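Local coordinates for hypothetical protein PH1505 (Pyrococcus horikoshii, PDB 2CYJ) that is of unknown function but belongs to the DUF498/DUF598 (Mth938-like) family of small alpha/beta proteins, at residues 99-104 against 108-113. Sequence-based numbering, arbitrary orientation.
Sequences KLLEEL and KRILAI
Leu101 and Leu104 of the helix 94-104 pack on Ile110 and Ala112 of the strand 110-115, an alpha-beta hairpin in which the chain leaves the helix, turns through a short loop of five residues, 105-109, and returns as the central strand of the mixed five-stranded sheet. The segment axes run nearly antiparallel, at 166°, and approach to 10.6 Å, a spacing bridged by apolar side chains. Leu101, its CG anti to the backbone N (chi1 -177°), extends both methyls to the strand: CD1 lies 3.6 Å from CG2 of Ile110, while CD2 reaches the CB of Ala112 at 4.1 Å. The side chains of Leu101 and Ile110 pass alongside each other in opposite directions. One turn further along, Leu104 meets Ile110 with the base of its side chain: Leu104 CB lies 3.7 Å from Ile110 CD1. CG2 of Ile110 thus faces Leu101, while its CD1 touches Leu104 CB and, less closely, Leu101 CD1. Leu101 also touches Ile24, and Ile110 touches Leu65, which ties the hairpin to both neighbouring strands; Met1, from a loop, touches Leu101 as well.

Polar links lie at the turn and on the outer side. The ammonium of Lys108 pairs with Glu88, and on the helix Lys99 NZ forms a salt bridge with Glu102. A water bridges the two sides of the loop at the closed end, donating to Leu104 O at 2.7 Å and accepting from Lys108 N at 2.8 Å.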
loop_
_atom_site.group_PDB
_atom_site.type_symbol
_atom_site.label_atom_id
_atom_site.label_comp_id
_atom_site.label_asym_id
_atom_site.label_seq_id
_atom_site.Cartn_x
_atom_site.Cartn_y
_atom_site.Cartn_z
ATOM N N LYS A 99 3.934 1.950 -10.756
ATOM C CA LYS A 99 4.932 1.859 -11.808
ATOM C C LYS A 99 6.292 1.627 -11.131
ATOM O O LYS A 99 7.104 0.832 -11.615
ATOM C CB LYS A 99 4.939 3.137 -12.650
ATOM C CG LYS A 99 5.666 2.987 -13.991
ATOM C CD LYS A 99 5.019 1.904 -14.861
ATOM C CE LYS A 99 5.705 1.765 -16.212
ATOM N NZ LYS A 99 5.181 0.564 -16.932
ATOM N N LEU A 100 6.529 2.293 -10.001
ATOM C CA LEU A 100 7.782 2.118 -9.269
ATOM C C LEU A 100 7.837 0.715 -8.649
ATOM O O LEU A 100 8.901 0.104 -8.589
ATOM C CB LEU A 100 7.919 3.175 -8.168
ATOM C CG LEU A 100 9.204 3.128 -7.339
ATOM C CD1 LEU A 100 10.420 3.419 -8.221
ATOM C CD2 LEU A 100 9.107 4.171 -6.233
ATOM N N LEU A 101 6.696 0.202 -8.186
ATOM C CA LEU A 101 6.666 -1.143 -7.613
ATOM C C LEU A 101 7.118 -2.150 -8.675
ATOM O O LEU A 101 7.900 -3.062 -8.409
ATOM C CB LEU A 101 5.252 -1.493 -7.143
ATOM C CG LEU A 101 5.119 -2.853 -6.447
ATOM C CD1 LEU A 101 5.931 -2.862 -5.153
ATOM C CD2 LEU A 101 3.644 -3.133 -6.157
ATOM N N GLU A 102 6.604 -1.984 -9.886
ATOM C CA GLU A 102 6.978 -2.846 -10.994
ATOM C C GLU A 102 8.484 -2.754 -11.255
ATOM O O GLU A 102 9.147 -3.769 -11.481
ATOM C CB GLU A 102 6.206 -2.411 -12.236
ATOM C CG GLU A 102 6.574 -3.133 -13.510
ATOM C CD GLU A 102 5.809 -2.579 -14.689
ATOM O OE1 GLU A 102 6.212 -1.516 -15.215
ATOM O OE2 GLU A 102 4.788 -3.191 -15.076
ATOM N N GLU A 103 9.014 -1.532 -11.214
ATOM C CA GLU A 103 10.430 -1.296 -11.461
ATOM C C GLU A 103 11.334 -1.944 -10.403
ATOM O O GLU A 103 12.366 -2.526 -10.729
ATOM C CB GLU A 103 10.680 0.212 -11.517
ATOM C CG GLU A 103 12.095 0.609 -11.873
ATOM C CD GLU A 103 12.330 2.095 -11.723
ATOM O OE1 GLU A 103 11.439 2.891 -12.091
ATOM O OE2 GLU A 103 13.412 2.471 -11.240
ATOM N N LEU A 104 10.932 -1.856 -9.138
ATOM C CA LEU A 104 11.730 -2.395 -8.036
ATOM C C LEU A 104 11.504 -3.866 -7.700
ATOM O O LEU A 104 12.333 -4.493 -7.038
ATOM C CB LEU A 104 11.477 -1.566 -6.775
ATOM C CG LEU A 104 11.700 -0.052 -6.853
ATOM C CD1 LEU A 104 11.267 0.592 -5.536
ATOM C CD2 LEU A 104 13.163 0.248 -7.133
ATOM N N LYS A 108 14.671 -5.995 -3.765
ATOM C CA LYS A 108 14.365 -5.784 -2.363
ATOM C C LYS A 108 12.999 -6.386 -2.053
ATOM O O LYS A 108 12.171 -6.591 -2.949
ATOM C CB LYS A 108 14.353 -4.289 -2.033
ATOM C CG LYS A 108 15.728 -3.629 -2.072
ATOM C CD LYS A 108 15.614 -2.111 -2.099
ATOM C CE LYS A 108 16.991 -1.458 -2.137
ATOM N NZ LYS A 108 16.887 0.026 -2.225
ATOM N N ARG A 109 12.777 -6.678 -0.776
ATOM C CA ARG A 109 11.512 -7.233 -0.330
ATOM C C ARG A 109 10.601 -6.042 -0.079
ATOM O O ARG A 109 10.869 -5.199 0.777
ATOM C CB ARG A 109 11.725 -8.047 0.936
ATOM C CG ARG A 109 12.630 -9.242 0.699
ATOM C CD ARG A 109 13.055 -9.874 1.995
ATOM N NE ARG A 109 13.853 -8.942 2.782
ATOM C CZ ARG A 109 14.343 -9.208 3.987
ATOM N NH1 ARG A 109 14.114 -10.386 4.551
ATOM N NH2 ARG A 109 15.064 -8.295 4.623
ATOM N N ILE A 110 9.522 -5.976 -0.845
ATOM C CA ILE A 110 8.612 -4.856 -0.754
ATOM C C ILE A 110 7.206 -5.170 -0.270
ATOM O O ILE A 110 6.553 -6.090 -0.777
ATOM C CB ILE A 110 8.489 -4.182 -2.135
ATOM C CG1 ILE A 110 9.882 -3.927 -2.718
ATOM C CG2 ILE A 110 7.740 -2.880 -2.009
ATOM C CD1 ILE A 110 9.869 -3.591 -4.196
ATOM N N LEU A 111 6.765 -4.396 0.720
ATOM C CA LEU A 111 5.407 -4.472 1.256
ATOM C C LEU A 111 4.715 -3.237 0.661
ATOM O O LEU A 111 5.181 -2.110 0.851
ATOM C CB LEU A 111 5.408 -4.370 2.783
ATOM C CG LEU A 111 4.020 -4.228 3.429
ATOM C CD1 LEU A 111 3.133 -5.445 3.130
ATOM C CD2 LEU A 111 4.207 -4.053 4.936
ATOM N N ALA A 112 3.621 -3.431 -0.069
ATOM C CA ALA A 112 2.938 -2.294 -0.681
ATOM C C ALA A 112 1.496 -2.159 -0.224
ATOM O O ALA A 112 0.783 -3.148 -0.138
ATOM C CB ALA A 112 2.970 -2.422 -2.214
ATOM N N ILE A 113 1.083 -0.934 0.091
ATOM C CA ILE A 113 -0.300 -0.665 0.488
ATOM C C ILE A 113 -0.787 0.271 -0.604
ATOM O O ILE A 113 -0.224 1.356 -0.813
ATOM C CB ILE A 113 -0.381 0.017 1.859
ATOM C CG1 ILE A 113 0.234 -0.902 2.922
ATOM C CG2 ILE A 113 -1.840 0.326 2.198
ATOM C CD1 ILE A 113 0.440 -0.233 4.270
HETATM O O HOH W 1 14.201 -3.623 -5.249
#